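PDB 3FUY: putative integron gene cassette protein from Uncultured bacterium, which is of unknown function but is encoded on a mobile integron gene cassette and folds as an alpha/beta protein that assembles with further copies of itself. Local coordinates for residues T36-D39 with Q44-V47; V97-D100 with N106-V109; D142-D145 with C149-Q152; D165-H168 with E173-K176. One frame throughout, in Å; residues are numbered along the deposited sequence.

All four contacts follow one another along the chain, each closing before the next opens. Contacts 1 and 2 are beta hairpins, 34-39 with 44-49 and 91-100 with 106-116, placed side by side in one mixed sheet with centres about 15 Å apart; a probable hydrogen bond from V97 N to V47 O joins them. Contact 3, centred about 10 Å from contact 2, lays a loop along outermost strand 150-160, next to 106-116. Contact 4, in the C-terminal tail, meets contact 1 through Y175 and F45 but lies about 29 Å, centre to centre, from contact 3. Contacts 1 and 4 touch the second subunit and probably form part of the interface; no other chain reaches contacts 2 and 3.

Contact 1: residues T36-D39 with Q44-V47; sequences TIRD and QFAV
R38 reaches across to strand 44-47 and hooks its guanidinium onto the backbone of Q44: NH1 gives a hydrogen bond of 3.2 Å to Q44 O. The chain gets there by leaving with CG anti to the backbone N (chi1 166°) and then bending at chi2 (63°), which folds the arginine back over its neighbour strand. Q44 O lies in the guanidinium plane, yet NH1 stands well above the carbonyl plane. On the opposite face of that carbonyl D39 N donates to Q44 O at 2.9 Å, gripping the oxygen from both sides. The aliphatic part of R38 meets the ring of F45 at its edge, CD lying 3.9 Å from CD1, with the two side chains at about a right angle. T36 touches the far end of the same ring, CB 3.8 Å from F45 CZ, while I37 O sits over one ring face. NH2 of R38 bonds to A57 O of the second subunit, and T36 OG1 to F29 O of that subunit. A leucine in place of R38 would probably leave Q44 O with D39 N alone and A57 O of that subunit without this donor. On the other face, I37 and A46 pack on helix 59-79, where Q44 OE1 finds R73. Between the strands I37 N to A46 O and A46 N to I37 O, each 2.9 Å, form a hydrogen-bonded pair, and R38 faces F45 in a non-hydrogen-bonded one. The alternation is that of an antiparallel beta hairpin, one face turned to a helix, the other to the C-terminal tail and a neighbouring subunit.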
loop_
_atom_site.group_PDB
_atom_site.type_symbol
_atom_site.label_atom_id
_atom_site.label_comp_id
_atom_site.label_asym_id
_atom_site.label_seq_id
_atom_site.Cartn_x
_atom_site.Cartn_y
_atom_site.Cartn_z
ATOM N N THR B 36 -4.995 -4.576 -1.351
ATOM C CA THR B 36 -5.958 -3.718 -2.023
ATOM C C THR B 36 -5.742 -3.797 -3.533
ATOM O O THR B 36 -4.611 -3.751 -4.026
ATOM C CB THR B 36 -5.862 -2.250 -1.559
ATOM O OG1 THR B 36 -4.564 -1.730 -1.872
ATOM C CG2 THR B 36 -6.093 -2.144 -0.060
ATOM N N ILE B 37 -6.837 -3.915 -4.268
ATOM C CA ILE B 37 -6.764 -4.019 -5.722
ATOM C C ILE B 37 -7.691 -2.990 -6.349
ATOM O O ILE B 37 -8.914 -3.064 -6.227
ATOM C CB ILE B 37 -7.133 -5.434 -6.194
ATOM C CG1 ILE B 37 -6.197 -6.457 -5.575
ATOM C CG2 ILE B 37 -7.037 -5.544 -7.709
ATOM C CD1 ILE B 37 -6.666 -7.928 -5.840
ATOM N N ARG B 38 -7.093 -1.999 -6.988
ATOM C CA ARG B 38 -7.840 -0.932 -7.616
ATOM C C ARG B 38 -7.734 -1.157 -9.122
ATOM O O ARG B 38 -6.635 -1.098 -9.667
ATOM C CB ARG B 38 -7.175 0.408 -7.253
ATOM C CG ARG B 38 -7.630 1.583 -8.093
ATOM C CD ARG B 38 -9.082 1.828 -7.897
ATOM N NE ARG B 38 -9.534 3.144 -8.360
ATOM C CZ ARG B 38 -10.731 3.348 -8.900
ATOM N NH1 ARG B 38 -11.543 2.309 -9.112
ATOM N NH2 ARG B 38 -11.117 4.573 -9.239
ATOM N N ASP B 39 -8.861 -1.401 -9.787
ATOM C CA ASP B 39 -8.897 -1.565 -11.251
ATOM C C ASP B 39 -9.374 -0.255 -11.872
ATOM O O ASP B 39 -10.562 0.046 -11.856
ATOM C CB ASP B 39 -9.856 -2.715 -11.651
ATOM C CG ASP B 39 -9.880 -2.977 -13.176
ATOM O OD1 ASP B 39 -9.579 -2.060 -13.977
ATOM O OD2 ASP B 39 -10.211 -4.111 -13.582
ATOM N N GLN B 44 -13.285 -0.310 -10.607
ATOM C CA GLN B 44 -13.648 -1.158 -9.475
ATOM C C GLN B 44 -12.585 -1.123 -8.398
ATOM O O GLN B 44 -11.418 -0.816 -8.670
ATOM C CB GLN B 44 -13.828 -2.603 -9.935
ATOM C CG GLN B 44 -15.053 -2.864 -10.764
ATOM C CD GLN B 44 -15.088 -4.319 -11.223
ATOM O OE1 GLN B 44 -14.311 -4.706 -12.089
ATOM N NE2 GLN B 44 -15.966 -5.136 -10.618
ATOM N N PHE B 45 -12.982 -1.498 -7.185
ATOM C CA PHE B 45 -12.052 -1.635 -6.069
ATOM C C PHE B 45 -12.412 -2.877 -5.270
ATOM O O PHE B 45 -13.577 -3.096 -4.966
ATOM C CB PHE B 45 -12.114 -0.397 -5.166
ATOM C CG PHE B 45 -11.052 -0.362 -4.112
ATOM C CD1 PHE B 45 -9.882 0.360 -4.319
ATOM C CD2 PHE B 45 -11.216 -1.032 -2.906
ATOM C CE1 PHE B 45 -8.888 0.405 -3.343
ATOM C CE2 PHE B 45 -10.220 -1.005 -1.927
ATOM C CZ PHE B 45 -9.062 -0.271 -2.143
ATOM N N ALA B 46 -11.424 -3.705 -4.948
ATOM C CA ALA B 46 -11.685 -4.846 -4.077
ATOM C C ALA B 46 -10.595 -5.016 -3.048
ATOM O O ALA B 46 -9.425 -4.708 -3.297
ATOM C CB ALA B 46 -11.839 -6.131 -4.898
ATOM N N VAL B 47 -10.985 -5.526 -1.890
ATOM C CA VAL B 47 -10.025 -5.986 -0.913
ATOM C C VAL B 47 -9.849 -7.497 -1.029
ATOM O O VAL B 47 -10.815 -8.253 -1.027
ATOM C CB VAL B 47 -10.451 -5.622 0.521
ATOM C CG1 VAL B 47 -9.407 -6.106 1.515
ATOM C CG2 VAL B 47 -10.659 -4.098 0.656
#

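Contact 2: residues V97-D100 with N106-V109; sequences VDID and NAMV
D98 and M108 form a hydrogen-bonded pair of the antiparallel hairpin: D98 N donates to M108 O at 2.9 Å and M108 N to D98 O at 2.8 Å, both nearly straight. D100 and N106 repeat the pattern toward the turn, D100 N lying 2.8 Å from N106 O but above the N106 carbonyl plane, 38° out of it. Between these pairs A107 CA brings its hydrogen to D98 O, a CA-H...O contact of 3.3 Å. On the buried face V97 CG1 and I99 CG1 both come up to the methyl of A107 from the side of strand 97-100, 4.1 and 4.4 Å from A107 CB. V97 puts CG1 anti to its own N (chi1 173°), bringing this branch to A107 and leaving CG2 for V109. Farther out, helix 59-79 covers V97 through L64, C65 and K68, while A107 and V109 turn toward C149, T151 and L139. The other face carries the partly exposed D98, D100, N106 and selenomethionine M108; D98 OD1 accepts from G51 N and D100 OD1 from K102 N, while D100 OD2 makes a salt bridge with R52. The hairpin is thus two-sided: R52 probably offsets the charge of D100, while D98 is met by a backbone N-H.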
loop_
_atom_site.group_PDB
_atom_site.type_symbol
_atom_site.label_atom_id
_atom_site.label_comp_id
_atom_site.label_asym_id
_atom_site.label_seq_id
_atom_site.Cartn_x
_atom_site.Cartn_y
_atom_site.Cartn_z
ATOM N N VAL B 97 -12.840 -10.142 -1.552
ATOM C CA VAL B 97 -12.751 -11.573 -1.789
ATOM C C VAL B 97 -11.919 -12.113 -0.646
ATOM O O VAL B 97 -10.738 -11.776 -0.507
ATOM C CB VAL B 97 -12.052 -11.903 -3.126
ATOM C CG1 VAL B 97 -11.833 -13.413 -3.254
ATOM C CG2 VAL B 97 -12.857 -11.362 -4.285
ATOM N N ASP B 98 -12.553 -12.914 0.198
ATOM C CA ASP B 98 -11.872 -13.558 1.306
ATOM C C ASP B 98 -11.596 -15.020 0.959
ATOM O O ASP B 98 -12.524 -15.831 0.802
ATOM C CB ASP B 98 -12.708 -13.433 2.582
ATOM C CG ASP B 98 -11.964 -13.904 3.817
ATOM O OD1 ASP B 98 -10.977 -14.642 3.668
ATOM O OD2 ASP B 98 -12.367 -13.527 4.939
ATOM N N ILE B 99 -10.316 -15.351 0.835
ATOM C CA ILE B 99 -9.916 -16.689 0.451
ATOM C C ILE B 99 -9.617 -17.567 1.670
ATOM O O ILE B 99 -8.892 -17.159 2.568
ATOM C CB ILE B 99 -8.673 -16.665 -0.463
ATOM C CG1 ILE B 99 -9.011 -15.990 -1.798
ATOM C CG2 ILE B 99 -8.134 -18.089 -0.683
ATOM C CD1 ILE B 99 -7.901 -16.059 -2.794
ATOM N N ASP B 100 -10.190 -18.770 1.679
ATOM C CA ASP B 100 -9.866 -19.813 2.651
ATOM C C ASP B 100 -9.059 -20.886 1.950
ATOM O O ASP B 100 -9.609 -21.702 1.205
ATOM C CB ASP B 100 -11.161 -20.426 3.196
ATOM C CG ASP B 100 -10.929 -21.673 4.055
ATOM O OD1 ASP B 100 -9.795 -22.196 4.143
ATOM O OD2 ASP B 100 -11.920 -22.142 4.643
ATOM N N ASN B 106 -11.153 -22.255 -1.229
ATOM C CA ASN B 106 -12.463 -21.627 -1.198
ATOM C C ASN B 106 -12.376 -20.100 -1.173
ATOM O O ASN B 106 -11.368 -19.522 -0.729
ATOM C CB ASN B 106 -13.228 -22.096 0.035
ATOM C CG ASN B 106 -13.132 -23.591 0.227
ATOM O OD1 ASN B 106 -12.153 -24.101 0.778
ATOM N ND2 ASN B 106 -14.125 -24.306 -0.270
ATOM N N ALA B 107 -13.434 -19.449 -1.648
ATOM C CA ALA B 107 -13.522 -18.002 -1.542
ATOM C C ALA B 107 -14.915 -17.535 -1.162
ATOM O O ALA B 107 -15.926 -18.091 -1.607
ATOM C CB ALA B 107 -13.063 -17.318 -2.854
HETATM N N MSE B 108 -14.955 -16.493 -0.341
HETATM C CA MSE B 108 -16.196 -15.804 -0.039
HETATM C C MSE B 108 -16.151 -14.400 -0.661
HETATM O O MSE B 108 -15.299 -13.579 -0.310
HETATM C CB MSE B 108 -16.392 -15.723 1.487
HETATM C CG MSE B 108 -17.624 -14.947 1.912
HETATM SE SE MSE B 108 -19.307 -15.833 1.458
HETATM C CE MSE B 108 -19.193 -17.370 2.676
ATOM N N VAL B 109 -17.063 -14.131 -1.587
ATOM C CA VAL B 109 -17.145 -12.829 -2.240
ATOM C C VAL B 109 -18.229 -11.953 -1.625
ATOM O O VAL B 109 -19.406 -12.303 -1.674
ATOM C CB VAL B 109 -17.459 -12.977 -3.739
ATOM C CG1 VAL B 109 -17.401 -11.588 -4.411
ATOM C CG2 VAL B 109 -16.480 -13.959 -4.389
#

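Contact 3: residues D142-D145 with C149-Q152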
loop_
_atom_site.group_PDB
_atom_site.type_symbol
_atom_site.label_atom_id
_atom_site.label_comp_id
_atom_site.label_asym_id
_atom_site.label_seq_id
_atom_site.Cartn_x
_atom_site.Cartn_y
_atom_site.Cartn_z
ATOM N N ASP B 142 -20.630 -22.557 -5.467
ATOM C CA ASP B 142 -20.789 -23.942 -5.054
ATOM C C ASP B 142 -20.221 -24.958 -6.031
ATOM O O ASP B 142 -20.466 -26.142 -5.880
ATOM C CB ASP B 142 -22.258 -24.243 -4.782
ATOM C CG ASP B 142 -22.629 -23.990 -3.342
ATOM O OD1 ASP B 142 -21.935 -24.555 -2.466
ATOM O OD2 ASP B 142 -23.596 -23.238 -3.086
ATOM N N ILE B 143 -19.488 -24.496 -7.038
ATOM C CA ILE B 143 -18.719 -25.397 -7.895
ATOM C C ILE B 143 -17.256 -24.961 -7.938
ATOM O O ILE B 143 -16.919 -23.838 -7.531
ATOM C CB ILE B 143 -19.291 -25.478 -9.331
ATOM C CG1 ILE B 143 -19.178 -24.137 -10.049
ATOM C CG2 ILE B 143 -20.742 -25.929 -9.312
ATOM C CD1 ILE B 143 -19.531 -24.205 -11.518
ATOM N N ALA B 144 -16.386 -25.858 -8.393
ATOM C CA ALA B 144 -14.970 -25.523 -8.546
ATOM C C ALA B 144 -14.778 -24.804 -9.868
ATOM O O ALA B 144 -15.297 -25.234 -10.889
ATOM C CB ALA B 144 -14.088 -26.787 -8.474
ATOM N N ASP B 145 -14.033 -23.699 -9.845
ATOM C CA ASP B 145 -13.902 -22.874 -11.035
ATOM C C ASP B 145 -12.561 -23.084 -11.743
ATOM O O ASP B 145 -11.875 -24.096 -11.528
ATOM C CB ASP B 145 -14.124 -21.389 -10.676
ATOM C CG ASP B 145 -13.036 -20.831 -9.739
ATOM O OD1 ASP B 145 -11.991 -21.486 -9.589
ATOM O OD2 ASP B 145 -13.237 -19.747 -9.144
ATOM N N CYS B 149 -11.245 -23.215 -7.360
ATOM C CA CYS B 149 -11.761 -22.589 -6.159
ATOM C C CYS B 149 -13.278 -22.763 -6.115
ATOM O O CYS B 149 -13.950 -22.625 -7.138
ATOM C CB CYS B 149 -11.415 -21.096 -6.149
ATOM S SG CYS B 149 -12.098 -20.214 -4.729
ATOM N N VAL B 150 -13.807 -23.065 -4.936
ATOM C CA VAL B 150 -15.256 -23.170 -4.761
ATOM C C VAL B 150 -15.724 -21.882 -4.115
ATOM O O VAL B 150 -15.221 -21.505 -3.066
ATOM C CB VAL B 150 -15.649 -24.342 -3.846
ATOM C CG1 VAL B 150 -17.141 -24.305 -3.566
ATOM C CG2 VAL B 150 -15.238 -25.676 -4.474
ATOM N N THR B 151 -16.700 -21.228 -4.732
ATOM C CA THR B 151 -17.061 -19.867 -4.359
ATOM C C THR B 151 -18.431 -19.772 -3.687
ATOM O O THR B 151 -19.365 -20.479 -4.050
ATOM C CB THR B 151 -17.002 -18.940 -5.612
ATOM O OG1 THR B 151 -15.690 -18.994 -6.183
ATOM C CG2 THR B 151 -17.335 -17.497 -5.271
ATOM N N GLN B 152 -18.536 -18.910 -2.685
ATOM C CA GLN B 152 -19.824 -18.518 -2.133
ATOM C C GLN B 152 -19.856 -17.003 -2.097
ATOM O O GLN B 152 -18.806 -16.349 -2.194
ATOM C CB GLN B 152 -19.985 -19.055 -0.707
ATOM C CG GLN B 152 -19.795 -20.559 -0.568
ATOM C CD GLN B 152 -20.849 -21.372 -1.294
ATOM O OE1 GLN B 152 -21.979 -20.919 -1.510
ATOM N NE2 GLN B 152 -20.489 -22.594 -1.669
#
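Q152 NE2 donates to D142 OD1 at 2.6 Å, a short bond whose carboxylate and amide planes are turned 62° apart. NE2 stands above the carboxylate plane, whereas OD1 lies near the plane of the amide. Q152 is folded at chi2 (-65°), which swings the amide back to the loop. At the other end, D145 and C149 are joined twice: C149 N donates to D145 OD1 at 2.9 Å, and D145 N to C149 O, also at 2.9 Å. The carboxylate of D145 is brought to the C149 N-H by a chi1 of 65°, CG standing between N and the carbonyl carbon, and OD1 is approached from above its plane. OD1 takes a second hydrogen bond from H147 N, while OD2 makes a salt bridge with K68, whose NZ also bonds to T151 OG1. D142 N to T151 O, 2.8 Å, completes the backbone links. Between the two ends, V150 CA points its hydrogen almost straight at I143 O, 3.3 Å away. Packing here is thin: V150 spreads its methyls along the loop, CG1 lying 4.0 Å from D142 CA and CG2 4.3 Å from A144 CB. The loop 142-145 follows helix 121-138 and runs beside the start of strand 150-160, whose other side bonds to strand 106-116 through A107 and V109; K68, the lysine that ties D145 to T151, comes from helix 59-79.

Contact 4: residues D165-H168 with E173-K176; sequences DSFH and EYYK
Y174 brings its ring up against 165-168, CE2 3.3 Å from H168 O and the hydroxyl beside the F167 ring. The two segments belong to the C-terminal tail that follows strand 150-160, an irregular stretch whose 173-175 portion winds into a 3-10 turn. Y174 OH comes up at the edge of the phenylalanine ring, near its plane, lying 4.0 Å from CD1 and equally far from CE1. The two side chains cross at about a right angle. Y174 sets CG anti to its carbonyl carbon (chi1 -56°), which sends the ring out from the turn toward F167; F167 in turn leaves with CG anti to its backbone N (chi1 170°) and presents that edge to the hydroxyl. The approach of H168 O to the tyrosine ring is oblique, and the contact is one of van der Waals touch. What holds the hydroxyl is E160 OE2, to which it is hydrogen-bonded on strand 150-160. Replacing Y174 with an alanine would probably open a gap beside F167 and H168 O and leave the E160 carboxylate without this hydroxyl partner. Around this pair, F167 packs on I114 and its ring meets that of H91, while the H168 ring meets F55 of the second subunit, planes about 40° apart, and its ND1 accepts from D170 N. Next along the turn, Y175 meets F45 edge-to-face, and its OH is hydrogen-bonded to F45 O. The turn itself is closed by a backbone bond within the segment, K176 N to E173 O at 3.2 Å.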
loop_
_atom_site.group_PDB
_atom_site.type_symbol
_atom_site.label_atom_id
_atom_site.label_comp_id
_atom_site.label_asym_id
_atom_site.label_seq_id
_atom_site.Cartn_x
_atom_site.Cartn_y
_atom_site.Cartn_z
ATOM N N ASP B 165 -25.252 14.007 -5.613
ATOM C CA ASP B 165 -23.835 14.268 -5.841
ATOM C C ASP B 165 -22.994 13.546 -4.795
ATOM O O ASP B 165 -21.803 13.334 -4.986
ATOM C CB ASP B 165 -23.536 15.771 -5.795
ATOM C CG ASP B 165 -23.921 16.487 -7.076
ATOM O OD1 ASP B 165 -24.368 15.820 -8.030
ATOM O OD2 ASP B 165 -23.770 17.730 -7.131
ATOM N N SER B 166 -23.617 13.166 -3.684
ATOM C CA SER B 166 -22.900 12.478 -2.615
ATOM C C SER B 166 -22.703 10.990 -2.894
ATOM O O SER B 166 -21.958 10.319 -2.181
ATOM C CB SER B 166 -23.624 12.645 -1.276
ATOM O OG SER B 166 -23.346 13.906 -0.686
ATOM N N PHE B 167 -23.373 10.475 -3.923
ATOM C CA PHE B 167 -23.357 9.036 -4.182
ATOM C C PHE B 167 -22.314 8.581 -5.203
ATOM O O PHE B 167 -22.216 9.131 -6.302
ATOM C CB PHE B 167 -24.731 8.538 -4.644
ATOM C CG PHE B 167 -24.705 7.120 -5.142
ATOM C CD1 PHE B 167 -24.611 6.067 -4.250
ATOM C CD2 PHE B 167 -24.727 6.846 -6.500
ATOM C CE1 PHE B 167 -24.559 4.757 -4.706
ATOM C CE2 PHE B 167 -24.668 5.539 -6.957
ATOM C CZ PHE B 167 -24.584 4.502 -6.064
ATOM N N HIS B 168 -21.546 7.566 -4.822
ATOM C CA HIS B 168 -20.720 6.806 -5.758
ATOM C C HIS B 168 -20.808 5.325 -5.352
ATOM O O HIS B 168 -20.745 5.008 -4.168
ATOM C CB HIS B 168 -19.270 7.306 -5.722
ATOM C CG HIS B 168 -18.396 6.722 -6.791
ATOM N ND1 HIS B 168 -17.984 5.404 -6.778
ATOM C CD2 HIS B 168 -17.849 7.276 -7.900
ATOM C CE1 HIS B 168 -17.230 5.172 -7.838
ATOM N NE2 HIS B 168 -17.125 6.294 -8.531
ATOM N N GLU B 173 -16.567 4.394 2.379
ATOM C CA GLU B 173 -17.377 3.912 3.500
ATOM C C GLU B 173 -17.804 2.440 3.322
ATOM O O GLU B 173 -17.811 1.643 4.275
ATOM C CB GLU B 173 -18.600 4.836 3.628
ATOM C CG GLU B 173 -19.801 4.301 4.394
ATOM C CD GLU B 173 -21.051 5.157 4.165
ATOM O OE1 GLU B 173 -20.924 6.251 3.575
ATOM O OE2 GLU B 173 -22.159 4.740 4.572
ATOM N N TYR B 174 -18.142 2.079 2.090
ATOM C CA TYR B 174 -18.621 0.731 1.787
ATOM C C TYR B 174 -17.574 -0.362 1.972
ATOM O O TYR B 174 -17.897 -1.547 1.847
ATOM C CB TYR B 174 -19.166 0.652 0.362
ATOM C CG TYR B 174 -20.265 1.630 0.035
ATOM C CD1 TYR B 174 -21.158 2.061 1.006
ATOM C CD2 TYR B 174 -20.424 2.109 -1.263
ATOM C CE1 TYR B 174 -22.174 2.957 0.694
ATOM C CE2 TYR B 174 -21.433 3.002 -1.586
ATOM C CZ TYR B 174 -22.309 3.423 -0.605
ATOM O OH TYR B 174 -23.325 4.306 -0.938
ATOM N N TYR B 175 -16.328 0.022 2.250
ATOM C CA TYR B 175 -15.248 -0.949 2.417
ATOM C C TYR B 175 -14.752 -1.064 3.859
ATOM O O TYR B 175 -13.861 -1.860 4.141
ATOM C CB TYR B 175 -14.068 -0.604 1.493
ATOM C CG TYR B 175 -14.406 -0.760 0.029
ATOM C CD1 TYR B 175 -14.085 -1.924 -0.663
ATOM C CD2 TYR B 175 -15.077 0.236 -0.651
ATOM C CE1 TYR B 175 -14.413 -2.072 -2.020
ATOM C CE2 TYR B 175 -15.411 0.101 -1.993
ATOM C CZ TYR B 175 -15.076 -1.056 -2.671
ATOM O OH TYR B 175 -15.407 -1.184 -4.005
ATOM N N LYS B 176 -15.308 -0.252 4.752
ATOM C CA LYS B 176 -14.869 -0.232 6.149
ATOM C C LYS B 176 -14.818 -1.605 6.824
ATOM O O LYS B 176 -13.959 -1.838 7.674
ATOM C CB LYS B 176 -15.748 0.693 6.986
ATOM C CG LYS B 176 -15.380 2.159 6.912
ATOM C CD LYS B 176 -16.124 2.939 7.994
ATOM C CE LYS B 176 -16.161 4.435 7.696
ATOM N NZ LYS B 176 -17.495 5.010 8.070
#